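Local coordinates for prepilin-like protein (Thermus thermophilus, PDB 6QVF) that probably serves as a pilin-type DNA receptor at the tip of a type IV pilus in natural competence, at residues B[107-112]-B[117-122]; B[27-32]-B[136-141]; B[57-62]-B[87-92]; B[76-79]-B[85-88]. All blocks are in the same frame, centred on the assembly; numbering follows the deposited sequence.

Contact 1 of 4, residues B[107-112]-B[117-122]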
loop_
_atom_site.group_PDB
_atom_site.type_symbol
_atom_site.label_atom_id
_atom_site.label_comp_id
_atom_site.label_asym_id
_atom_site.label_seq_id
_atom_site.Cartn_x
_atom_site.Cartn_y
_atom_site.Cartn_z
ATOM N N ARG B 107 -7.410 1.827 -9.083
ATOM C CA ARG B 107 -6.971 2.574 -10.281
ATOM C C ARG B 107 -5.783 1.936 -10.985
ATOM O O ARG B 107 -4.923 1.292 -10.367
ATOM C CB ARG B 107 -6.657 4.031 -9.927
ATOM C CG ARG B 107 -5.582 4.225 -8.880
ATOM C CD ARG B 107 -5.374 5.708 -8.625
ATOM N NE ARG B 107 -6.577 6.297 -8.077
ATOM C CZ ARG B 107 -6.943 7.581 -8.225
ATOM N NH1 ARG B 107 -6.149 8.453 -8.840
ATOM N NH2 ARG B 107 -8.103 7.985 -7.727
ATOM N N GLY B 108 -5.771 2.073 -12.322
ATOM C CA GLY B 108 -4.613 1.777 -13.053
ATOM C C GLY B 108 -3.530 2.814 -12.819
ATOM O O GLY B 108 -3.810 3.984 -12.622
ATOM N N GLU B 109 -2.294 2.368 -12.815
ATOM C CA GLU B 109 -1.179 3.283 -12.792
ATOM C C GLU B 109 -0.761 3.696 -14.205
ATOM O O GLU B 109 -1.194 3.113 -15.228
ATOM C CB GLU B 109 -0.056 2.625 -12.044
ATOM C CG GLU B 109 -0.411 2.471 -10.594
ATOM C CD GLU B 109 0.798 2.572 -9.702
ATOM O OE1 GLU B 109 1.845 2.087 -10.150
ATOM O OE2 GLU B 109 0.679 3.153 -8.588
ATOM N N ASN B 110 0.052 4.764 -14.286
ATOM C CA ASN B 110 0.294 5.332 -15.584
ATOM C C ASN B 110 1.794 5.490 -15.850
ATOM O O ASN B 110 2.625 5.267 -14.972
ATOM C CB ASN B 110 -0.452 6.637 -15.762
ATOM C CG ASN B 110 -0.041 7.655 -14.750
ATOM O OD1 ASN B 110 1.099 8.152 -14.840
ATOM N ND2 ASN B 110 -0.966 7.979 -13.839
ATOM N N GLY B 111 2.102 5.793 -17.119
ATOM C CA GLY B 111 3.456 5.871 -17.569
ATOM C C GLY B 111 4.111 4.514 -17.662
ATOM O O GLY B 111 3.501 3.467 -17.431
ATOM N N ILE B 112 5.401 4.529 -17.972
ATOM C CA ILE B 112 6.119 3.299 -18.219
ATOM C C ILE B 112 6.169 2.460 -16.930
ATOM O O ILE B 112 5.947 1.227 -16.989
ATOM C CB ILE B 112 7.498 3.609 -18.809
ATOM C CG1 ILE B 112 8.183 2.331 -19.247
ATOM C CG2 ILE B 112 8.368 4.371 -17.844
ATOM C CD1 ILE B 112 7.505 1.744 -20.412
ATOM N N VAL B 117 -0.195 -2.295 -14.114
ATOM C CA VAL B 117 -0.307 -2.269 -12.675
ATOM C C VAL B 117 -1.627 -1.610 -12.271
ATOM O O VAL B 117 -1.983 -0.489 -12.722
ATOM C CB VAL B 117 0.889 -1.539 -12.033
ATOM C CG1 VAL B 117 0.745 -1.492 -10.510
ATOM C CG2 VAL B 117 2.204 -2.132 -12.468
ATOM N N VAL B 118 -2.331 -2.273 -11.323
ATOM C CA VAL B 118 -3.483 -1.706 -10.686
ATOM C C VAL B 118 -3.233 -1.657 -9.182
ATOM O O VAL B 118 -2.744 -2.623 -8.631
ATOM C CB VAL B 118 -4.761 -2.503 -10.996
ATOM C CG1 VAL B 118 -5.900 -2.122 -10.076
ATOM C CG2 VAL B 118 -5.153 -2.365 -12.465
ATOM N N THR B 119 -3.538 -0.523 -8.548
ATOM C CA THR B 119 -3.520 -0.409 -7.094
ATOM C C THR B 119 -4.944 -0.379 -6.534
ATOM O O THR B 119 -5.910 0.184 -7.131
ATOM C CB THR B 119 -2.699 0.789 -6.624
ATOM O OG1 THR B 119 -3.346 1.947 -7.135
ATOM C CG2 THR B 119 -1.265 0.747 -7.101
ATOM N N VAL B 120 -5.061 -0.975 -5.338
ATOM C CA VAL B 120 -6.267 -0.960 -4.561
ATOM C C VAL B 120 -5.879 -0.405 -3.182
ATOM O O VAL B 120 -4.965 -0.924 -2.525
ATOM C CB VAL B 120 -6.925 -2.349 -4.437
ATOM C CG1 VAL B 120 -8.270 -2.268 -3.714
ATOM C CG2 VAL B 120 -7.030 -3.041 -5.793
ATOM N N VAL B 121 -6.504 0.701 -2.798
ATOM C CA VAL B 121 -6.183 1.395 -1.560
ATOM C C VAL B 121 -7.448 1.625 -0.769
ATOM O O VAL B 121 -8.419 2.124 -1.323
ATOM C CB VAL B 121 -5.415 2.689 -1.847
ATOM C CG1 VAL B 121 -5.032 3.409 -0.573
ATOM C CG2 VAL B 121 -4.191 2.369 -2.664
ATOM N N VAL B 122 -7.377 1.367 0.544
ATOM C CA VAL B 122 -8.503 1.554 1.423
ATOM C C VAL B 122 -8.076 2.310 2.674
ATOM O O VAL B 122 -6.965 2.150 3.156
ATOM C CB VAL B 122 -9.165 0.217 1.793
ATOM C CG1 VAL B 122 -9.564 -0.548 0.538
ATOM C CG2 VAL B 122 -8.297 -0.618 2.708
HETATM O O HOH W 1 -1.614 4.090 -7.749
#
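With CG placed beside its backbone N and opposite the carbonyl carbon (chi1 -68°) and the chain bent at chi2, Glu109 brings its carboxylate over Val117 and across Thr119. Thr119 complements it: chi1 of 63° puts OG1 between N and the carbonyl carbon and leaves CG2 facing Glu109, whose OE2 comes to 3.4 Å from Thr119 CG2. The two side chains meet at about a right angle, and OE1 of Glu109 reaches Val117 CG1 at 3.8 Å. A single water joins the polar ends, donating to Glu109 OE2 at 2.6 Å and lying 2.8 Å from Thr119 OG1. The backbone evidence identifies two adjacent antiparallel strands of the pilin sheet, 100-108 and 117-125, joined by a short helical turn. Arg107 and Thr119 form a hydrogen-bonded pair, with Arg107 N to Thr119 O at 3.0 Å and Thr119 N to Arg107 O at 2.9 Å. Gly108 and Val118 follow as a non-hydrogen-bonded pair. An alanine in place of Glu109 would remove the carboxylate, and the bridging water would probably lose its acceptor while Thr119 CG2 lost its cover. Beyond the strand end, Glu109 N still donates to Val117 O at 2.9 Å, almost straight at 173°.

Contact 2 of 4, residues B[27-32]-B[136-141]; sequences AEVLKS and RRVTCY
Leu30 and Arg136 cross at about a right angle, the leucine presenting one methyl to the end of an extended arginine. CD1 of Leu30 lies 3.4 Å from NH2 of Arg136 and approaches the guanidinium obliquely. Arg136 reaches this point because its chain is drawn out straight from CG to NE, with CG anti to the backbone N (chi1 179°). The other branch of the leucine turns to the sheet: CD2 of Leu30 meets CG1 of Val138 at 3.6 Å, the two side chains being set at a slant to each other. Val29, one residue earlier, runs past Val138 in the opposite sense, and the CG1 methyls of Val29 and Val138 are 4.1 Å apart. Val138 CG1 therefore lies against both Val29 and Leu30, near the C-terminal end of the long N-terminal helix of the pilin fold, here packed on strand 131-139. Val118 and Val120 of the neighbouring strand continue the apolar surface under Val29. With Leu30 cut back to an alanine, the Arg136 guanidinium would probably be freer to turn and Val138 would lose much of its apolar cover. On its backbone side, Arg136 pairs in antiparallel fashion with a strand of the second subunit, which extends the sheet across the interface. No hydrogen bond or salt bridge links segments 27-32 and 136-141: valine and leucine methyls make the apolar part, Leu30 CD1 rests against a guanidinium nitrogen without a bond, and direction-free packing probably predominates.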
loop_
_atom_site.group_PDB
_atom_site.type_symbol
_atom_site.label_atom_id
_atom_site.label_comp_id
_atom_site.label_asym_id
_atom_site.label_seq_id
_atom_site.Cartn_x
_atom_site.Cartn_y
_atom_site.Cartn_z
ATOM N N ALA B 27 -10.134 -8.780 -5.284
ATOM C CA ALA B 27 -10.686 -9.952 -5.987
ATOM C C ALA B 27 -11.402 -9.539 -7.275
ATOM O O ALA B 27 -11.362 -10.259 -8.270
ATOM C CB ALA B 27 -11.610 -10.741 -5.087
ATOM N N GLU B 28 -12.067 -8.403 -7.274
ATOM C CA GLU B 28 -12.720 -7.870 -8.473
ATOM C C GLU B 28 -11.702 -7.598 -9.578
ATOM O O GLU B 28 -11.927 -7.917 -10.719
ATOM C CB GLU B 28 -13.476 -6.599 -8.146
ATOM C CG GLU B 28 -14.589 -6.894 -7.161
ATOM C CD GLU B 28 -15.944 -6.495 -7.642
ATOM O OE1 GLU B 28 -16.421 -7.187 -8.572
ATOM O OE2 GLU B 28 -16.495 -5.487 -7.110
ATOM N N VAL B 29 -10.557 -7.027 -9.228
ATOM C CA VAL B 29 -9.521 -6.729 -10.190
ATOM C C VAL B 29 -8.989 -8.033 -10.815
ATOM O O VAL B 29 -8.624 -8.035 -11.998
ATOM C CB VAL B 29 -8.399 -5.920 -9.529
ATOM C CG1 VAL B 29 -7.202 -5.771 -10.452
ATOM C CG2 VAL B 29 -8.909 -4.572 -9.081
ATOM N N LEU B 30 -8.910 -9.117 -10.013
ATOM C CA LEU B 30 -8.315 -10.376 -10.434
ATOM C C LEU B 30 -9.331 -11.326 -11.065
ATOM O O LEU B 30 -8.927 -12.411 -11.512
ATOM C CB LEU B 30 -7.601 -11.040 -9.243
ATOM C CG LEU B 30 -6.284 -10.352 -8.885
ATOM C CD1 LEU B 30 -5.835 -10.654 -7.474
ATOM C CD2 LEU B 30 -5.204 -10.744 -9.872
ATOM N N LYS B 31 -10.586 -10.917 -11.144
ATOM C CA LYS B 31 -11.674 -11.775 -11.638
ATOM C C LYS B 31 -11.501 -12.028 -13.140
ATOM O O LYS B 31 -11.138 -11.130 -13.901
ATOM C CB LYS B 31 -13.008 -11.066 -11.366
ATOM C CG LYS B 31 -14.268 -11.812 -11.756
ATOM C CD LYS B 31 -15.488 -11.193 -11.122
ATOM C CE LYS B 31 -15.792 -9.796 -11.588
ATOM N NZ LYS B 31 -17.072 -9.306 -11.034
ATOM N N SER B 32 -11.880 -13.225 -13.588
ATOM C CA SER B 32 -11.933 -13.555 -15.004
ATOM C C SER B 32 -13.250 -14.270 -15.265
ATOM O O SER B 32 -13.880 -14.803 -14.314
ATOM C CB SER B 32 -10.768 -14.360 -15.445
ATOM O OG SER B 32 -10.731 -15.642 -14.862
ATOM N N ARG B 136 -2.989 -2.776 -1.824
ATOM C CA ARG B 136 -2.505 -3.927 -2.524
ATOM C C ARG B 136 -2.145 -3.503 -3.946
ATOM O O ARG B 136 -2.881 -2.756 -4.580
ATOM C CB ARG B 136 -3.537 -5.067 -2.526
ATOM C CG ARG B 136 -3.061 -6.299 -3.271
ATOM C CD ARG B 136 -3.880 -7.565 -3.038
ATOM N NE ARG B 136 -3.350 -8.668 -3.834
ATOM C CZ ARG B 136 -3.992 -9.786 -4.072
ATOM N NH1 ARG B 136 -5.171 -9.979 -3.478
ATOM N NH2 ARG B 136 -3.484 -10.643 -4.967
ATOM N N ARG B 137 -1.012 -4.008 -4.406
ATOM C CA ARG B 137 -0.501 -3.772 -5.767
ATOM C C ARG B 137 -0.675 -5.053 -6.578
ATOM O O ARG B 137 -0.095 -6.070 -6.224
ATOM C CB ARG B 137 0.978 -3.401 -5.722
ATOM C CG ARG B 137 1.586 -3.045 -7.062
ATOM C CD ARG B 137 3.017 -2.583 -6.930
ATOM N NE ARG B 137 3.623 -2.098 -8.190
ATOM C CZ ARG B 137 4.352 -2.842 -9.004
ATOM N NH1 ARG B 137 4.568 -4.115 -8.716
ATOM N NH2 ARG B 137 4.908 -2.267 -10.069
ATOM N N VAL B 138 -1.442 -4.956 -7.656
ATOM C CA VAL B 138 -1.761 -6.085 -8.504
ATOM C C VAL B 138 -1.182 -5.805 -9.888
ATOM O O VAL B 138 -1.436 -4.737 -10.441
ATOM C CB VAL B 138 -3.288 -6.301 -8.581
ATOM C CG1 VAL B 138 -3.603 -7.522 -9.398
ATOM C CG2 VAL B 138 -3.942 -6.441 -7.198
ATOM N N THR B 139 -0.492 -6.770 -10.474
ATOM C CA THR B 139 -0.010 -6.633 -11.821
ATOM C C THR B 139 -0.728 -7.605 -12.733
ATOM O O THR B 139 -1.389 -8.565 -12.318
ATOM C CB THR B 139 1.502 -6.801 -11.970
ATOM O OG1 THR B 139 1.818 -8.196 -11.956
ATOM C CG2 THR B 139 2.273 -6.093 -10.878
ATOM N N CYS B 140 -0.583 -7.334 -14.026
ATOM C CA CYS B 140 -1.183 -8.157 -15.036
ATOM C C CYS B 140 -0.644 -9.579 -14.979
ATOM O O CYS B 140 -1.300 -10.479 -15.455
ATOM C CB CYS B 140 -1.012 -7.532 -16.423
ATOM S SG CYS B 140 0.712 -7.168 -16.842
ATOM N N TYR B 141 0.526 -9.782 -14.387
ATOM C CA TYR B 141 1.126 -11.064 -14.261
ATOM C C TYR B 141 0.463 -11.910 -13.175
ATOM O O TYR B 141 0.741 -13.121 -13.072
ATOM C CB TYR B 141 2.625 -10.950 -13.998
ATOM C CG TYR B 141 3.377 -10.338 -15.157
ATOM C CD1 TYR B 141 3.626 -11.095 -16.277
ATOM C CD2 TYR B 141 3.717 -8.994 -15.191
ATOM C CE1 TYR B 141 4.291 -10.572 -17.367
ATOM C CE2 TYR B 141 4.370 -8.444 -16.287
ATOM C CZ TYR B 141 4.652 -9.239 -17.383
ATOM O OH TYR B 141 5.299 -8.728 -18.478
#

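Contact 3 of 4, residues B[57-62]-B[87-92]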
loop_
_atom_site.group_PDB
_atom_site.type_symbol
_atom_site.label_atom_id
_atom_site.label_comp_id
_atom_site.label_asym_id
_atom_site.label_seq_id
_atom_site.Cartn_x
_atom_site.Cartn_y
_atom_site.Cartn_z
ATOM N N SER B 57 -11.761 -13.569 -20.435
ATOM C CA SER B 57 -11.857 -12.146 -20.286
ATOM C C SER B 57 -11.401 -11.798 -18.879
ATOM O O SER B 57 -11.917 -12.356 -17.890
ATOM C CB SER B 57 -13.264 -11.684 -20.523
ATOM O OG SER B 57 -13.411 -10.265 -20.398
ATOM N N PHE B 58 -10.447 -10.860 -18.794
ATOM C CA PHE B 58 -9.923 -10.434 -17.492
ATOM C C PHE B 58 -10.461 -9.054 -17.113
ATOM O O PHE B 58 -10.250 -8.096 -17.831
ATOM C CB PHE B 58 -8.394 -10.366 -17.514
ATOM C CG PHE B 58 -7.721 -11.675 -17.810
ATOM C CD1 PHE B 58 -7.597 -12.620 -16.825
ATOM C CD2 PHE B 58 -7.241 -11.988 -19.072
ATOM C CE1 PHE B 58 -6.978 -13.826 -17.065
ATOM C CE2 PHE B 58 -6.640 -13.214 -19.313
ATOM C CZ PHE B 58 -6.520 -14.128 -18.307
ATOM N N TYR B 59 -11.111 -8.983 -15.960
ATOM C CA TYR B 59 -11.590 -7.704 -15.461
ATOM C C TYR B 59 -10.414 -6.752 -15.195
ATOM O O TYR B 59 -10.630 -5.547 -15.093
ATOM C CB TYR B 59 -12.454 -7.884 -14.214
ATOM C CG TYR B 59 -13.872 -8.302 -14.497
ATOM C CD1 TYR B 59 -14.149 -9.545 -15.045
ATOM C CD2 TYR B 59 -14.922 -7.426 -14.344
ATOM C CE1 TYR B 59 -15.452 -9.939 -15.321
ATOM C CE2 TYR B 59 -16.234 -7.811 -14.589
ATOM C CZ TYR B 59 -16.499 -9.062 -15.122
ATOM O OH TYR B 59 -17.783 -9.444 -15.418
ATOM N N PHE B 60 -9.219 -7.302 -14.998
ATOM C CA PHE B 60 -8.022 -6.474 -14.824
ATOM C C PHE B 60 -7.999 -5.378 -15.899
ATOM O O PHE B 60 -7.690 -4.204 -15.633
ATOM C CB PHE B 60 -6.765 -7.335 -14.860
ATOM C CG PHE B 60 -5.505 -6.541 -14.699
ATOM C CD1 PHE B 60 -4.941 -5.872 -15.780
ATOM C CD2 PHE B 60 -4.938 -6.411 -13.447
ATOM C CE1 PHE B 60 -3.808 -5.086 -15.602
ATOM C CE2 PHE B 60 -3.767 -5.669 -13.295
ATOM C CZ PHE B 60 -3.225 -5.008 -14.360
ATOM N N VAL B 61 -8.276 -5.778 -17.139
ATOM C CA VAL B 61 -8.232 -4.830 -18.268
ATOM C C VAL B 61 -9.253 -3.713 -18.081
ATOM O O VAL B 61 -8.946 -2.531 -18.290
ATOM C CB VAL B 61 -8.455 -5.569 -19.599
ATOM C CG1 VAL B 61 -8.468 -4.627 -20.797
ATOM C CG2 VAL B 61 -7.435 -6.671 -19.792
ATOM N N ASP B 62 -10.483 -4.078 -17.717
ATOM C CA ASP B 62 -11.539 -3.123 -17.519
ATOM C C ASP B 62 -11.162 -2.125 -16.424
ATOM O O ASP B 62 -11.281 -0.914 -16.617
ATOM C CB ASP B 62 -12.866 -3.804 -17.213
ATOM C CG ASP B 62 -13.213 -4.760 -18.339
ATOM O OD1 ASP B 62 -13.674 -4.271 -19.383
ATOM O OD2 ASP B 62 -12.926 -5.973 -18.186
ATOM N N PRO B 87 -19.035 -1.512 -19.004
ATOM C CA PRO B 87 -19.696 -0.346 -18.429
ATOM C C PRO B 87 -20.095 -0.675 -16.990
ATOM O O PRO B 87 -20.161 -1.818 -16.617
ATOM C CB PRO B 87 -20.904 -0.182 -19.369
ATOM C CG PRO B 87 -21.284 -1.614 -19.677
ATOM C CD PRO B 87 -19.945 -2.305 -19.859
ATOM N N GLY B 88 -20.328 0.334 -16.156
ATOM C CA GLY B 88 -20.933 0.034 -14.871
ATOM C C GLY B 88 -19.988 -0.599 -13.852
ATOM O O GLY B 88 -20.438 -1.208 -12.904
ATOM N N LEU B 89 -18.678 -0.523 -14.081
ATOM C CA LEU B 89 -17.746 -0.747 -12.991
ATOM C C LEU B 89 -17.710 0.508 -12.129
ATOM O O LEU B 89 -17.764 1.613 -12.625
ATOM C CB LEU B 89 -16.335 -1.007 -13.518
ATOM C CG LEU B 89 -16.191 -2.125 -14.525
ATOM C CD1 LEU B 89 -14.743 -2.240 -14.928
ATOM C CD2 LEU B 89 -16.689 -3.428 -13.966
ATOM N N THR B 90 -17.563 0.305 -10.825
ATOM C CA THR B 90 -17.313 1.387 -9.915
ATOM C C THR B 90 -15.831 1.390 -9.526
ATOM O O THR B 90 -15.283 0.302 -9.141
ATOM C CB THR B 90 -18.250 1.225 -8.720
ATOM O OG1 THR B 90 -19.591 1.282 -9.206
ATOM C CG2 THR B 90 -18.065 2.321 -7.719
ATOM N N CYS B 91 -15.184 2.565 -9.622
ATOM C CA CYS B 91 -13.745 2.718 -9.401
ATOM C C CYS B 91 -13.423 3.038 -7.927
ATOM O O CYS B 91 -12.301 2.838 -7.447
ATOM C CB CYS B 91 -13.154 3.827 -10.290
ATOM S SG CYS B 91 -13.165 3.406 -12.058
ATOM N N SER B 92 -14.374 3.620 -7.225
ATOM C CA SER B 92 -14.152 4.119 -5.899
ATOM C C SER B 92 -15.488 4.269 -5.181
ATOM O O SER B 92 -16.564 4.388 -5.804
ATOM C CB SER B 92 -13.352 5.402 -5.902
ATOM O OG SER B 92 -14.076 6.476 -6.492
#
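Both carboxylate oxygens of Asp62, whose CB packs against Leu89, are taken by arginines: OD1 by NH1 of Arg78 and OD2 by NH1 of Arg86. The acid is buried, and the two arginines probably offset its charge. Leu89 meets the carbon base of that group. Its CD1 lies 3.3 Å from Asp62 CB, a tight approach for two carbons. CG of Leu89 stands opposite its own carbonyl carbon (chi1 -55°), which sends the two methyls toward helix 59-66. The second methyl, CD2, arrives at the edge of the Tyr59 ring, near its plane, with 4.4 Å to CD2 of Tyr59. That is a loose contact, consistent with the ring being held chiefly by other partners: its hydroxyl bonds to Glu33, and Arg86 and Lys31 make cation-pi contacts with it. Asp62 lies in helix 59-66, near whose start Val61 N donates to Phe58 O at 3.1 Å. Two residues beyond Leu89, Cys91 forms a disulfide with Cys67, just past the end of that helix. This is a disulfide-tethered loop closing over a short helix, within the variable region that in type IV pilins links the N-terminal helix to the main sheet.

Contact 4 of 4, residues B[76-79]-B[85-88]; sequences KQRG and LRPG
A meeting of two arginine side chains, with a leucine backbone at one edge, joins segments 76-79 and 85-88 within the long loop that runs from helix 59-66 to strand 92-97. No hydrogen bond crosses between the segments. The evidence for a real contact is the approach of Arg78 NH2 to Arg86 NH1 at 3.6 Å. Their guanidinium planes stand 85° apart, nearly perpendicular, and each nitrogen comes to the other group obliquely, which excludes a flat stack. The two chains reach this point differently: Arg78 folds at chi2 (-64°), whereas Arg86 is extended from CG to NE. Leu85 CA sits at the edge of the Arg78 guanidinium, near its plane, 4.1 Å from Arg78 NH1. The leucine side chain comes up to the same nitrogen, with Leu85 CD2 4.4 Å from Arg78 NH1. The backbone of Arg78 has phi 53°, in the left-handed region, and its CB points toward the other segment. The closeness of the like charges is probably eased by Asp62, which both arginines share, and by Asp43, salt-bridged to Arg78 NE. Arg78 NH1 also bonds to the carbonyl of Asn84, and Arg86 NH1 to the Ser57 hydroxyl. Bonds at both NE and NH1 are likely to restrict rotation of the Arg78 guanidinium. The pattern is that of an arginine pair sharing one aspartate, Arg78 buried and Arg86 partly exposed, within the loop region before the main sheet of a pilin globular domain.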
loop_
_atom_site.group_PDB
_atom_site.type_symbol
_atom_site.label_atom_id
_atom_site.label_comp_id
_atom_site.label_asym_id
_atom_site.label_seq_id
_atom_site.Cartn_x
_atom_site.Cartn_y
_atom_site.Cartn_z
ATOM N N LYS B 76 -4.149 -3.627 -29.827
ATOM C CA LYS B 76 -4.010 -5.069 -29.522
ATOM C C LYS B 76 -4.915 -5.525 -28.368
ATOM O O LYS B 76 -5.047 -6.706 -28.078
ATOM C CB LYS B 76 -2.597 -5.362 -29.013
ATOM C CG LYS B 76 -1.480 -5.212 -30.029
ATOM C CD LYS B 76 -0.867 -6.525 -30.415
ATOM C CE LYS B 76 -1.420 -7.066 -31.709
ATOM N NZ LYS B 76 -1.222 -6.117 -32.824
ATOM N N GLN B 77 -5.468 -4.588 -27.614
ATOM C CA GLN B 77 -6.288 -4.969 -26.459
ATOM C C GLN B 77 -7.639 -4.313 -26.627
ATOM O O GLN B 77 -7.715 -3.085 -26.812
ATOM C CB GLN B 77 -5.752 -4.470 -25.112
ATOM C CG GLN B 77 -4.613 -5.298 -24.589
ATOM C CD GLN B 77 -4.316 -4.892 -23.175
ATOM O OE1 GLN B 77 -3.770 -3.815 -22.971
ATOM N NE2 GLN B 77 -4.615 -5.802 -22.241
ATOM N N ARG B 78 -8.666 -5.127 -26.561
ATOM C CA ARG B 78 -10.050 -4.704 -26.640
ATOM C C ARG B 78 -10.296 -3.848 -27.888
ATOM O O ARG B 78 -11.037 -2.930 -27.852
ATOM C CB ARG B 78 -10.479 -3.957 -25.369
ATOM C CG ARG B 78 -10.324 -4.783 -24.085
ATOM C CD ARG B 78 -11.220 -6.019 -24.034
ATOM N NE ARG B 78 -11.107 -6.745 -22.782
ATOM C CZ ARG B 78 -11.809 -6.480 -21.675
ATOM N NH1 ARG B 78 -12.692 -5.482 -21.653
ATOM N NH2 ARG B 78 -11.548 -7.194 -20.587
ATOM N N GLY B 79 -9.623 -4.164 -28.981
ATOM C CA GLY B 79 -9.824 -3.455 -30.247
ATOM C C GLY B 79 -9.444 -1.980 -30.184
ATOM O O GLY B 79 -9.843 -1.182 -31.042
ATOM N N LEU B 85 -14.606 -1.676 -23.182
ATOM C CA LEU B 85 -14.421 -1.774 -21.723
ATOM C C LEU B 85 -15.797 -1.879 -21.046
ATOM O O LEU B 85 -16.788 -1.211 -21.422
ATOM C CB LEU B 85 -13.641 -0.560 -21.223
ATOM C CG LEU B 85 -12.298 -0.271 -21.861
ATOM C CD1 LEU B 85 -11.833 1.089 -21.396
ATOM C CD2 LEU B 85 -11.274 -1.342 -21.520
ATOM N N ARG B 86 -15.879 -2.744 -20.036
ATOM C CA ARG B 86 -17.136 -3.040 -19.411
ATOM C C ARG B 86 -17.728 -1.786 -18.773
ATOM O O ARG B 86 -17.049 -1.050 -18.069
ATOM C CB ARG B 86 -16.948 -4.104 -18.332
ATOM C CG ARG B 86 -16.870 -5.512 -18.880
ATOM C CD ARG B 86 -16.645 -6.513 -17.778
ATOM N NE ARG B 86 -16.753 -7.870 -18.337
ATOM C CZ ARG B 86 -15.746 -8.629 -18.760
ATOM N NH1 ARG B 86 -14.489 -8.193 -18.729
ATOM N NH2 ARG B 86 -16.013 -9.839 -19.227
ATOM N N PRO B 87 -19.035 -1.512 -19.004
ATOM C CA PRO B 87 -19.696 -0.346 -18.429
ATOM C C PRO B 87 -20.095 -0.675 -16.990
ATOM O O PRO B 87 -20.161 -1.818 -16.617
ATOM C CB PRO B 87 -20.904 -0.182 -19.369
ATOM C CG PRO B 87 -21.284 -1.614 -19.677
ATOM C CD PRO B 87 -19.945 -2.305 -19.859
ATOM N N GLY B 88 -20.328 0.334 -16.156
ATOM C CA GLY B 88 -20.933 0.034 -14.871
ATOM C C GLY B 88 -19.988 -0.599 -13.852
ATOM O O GLY B 88 -20.438 -1.208 -12.904
#

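How the contacts relate
Contact 2 spans the whole set along the chain: it joins the end of helix 2-30 to strand 131-139, and contacts 3, 4 and 1 all lie between its two segments. Contacts 1 and 2, with centres about 10 Å apart, share the four-stranded sheet, where Val118 N reaches Val138 O at 2.8 Å. Contacts 3 and 4 end on the same loop, about 9 Å apart between centres, and meet through Asp62. Phe60 of helix 59-66 packs on Val118, connecting contact 3 to contact 1, whereas contacts 1 and 4 do not touch. The helix-sheet core of the pilin is thus continuous with its loop-rich head.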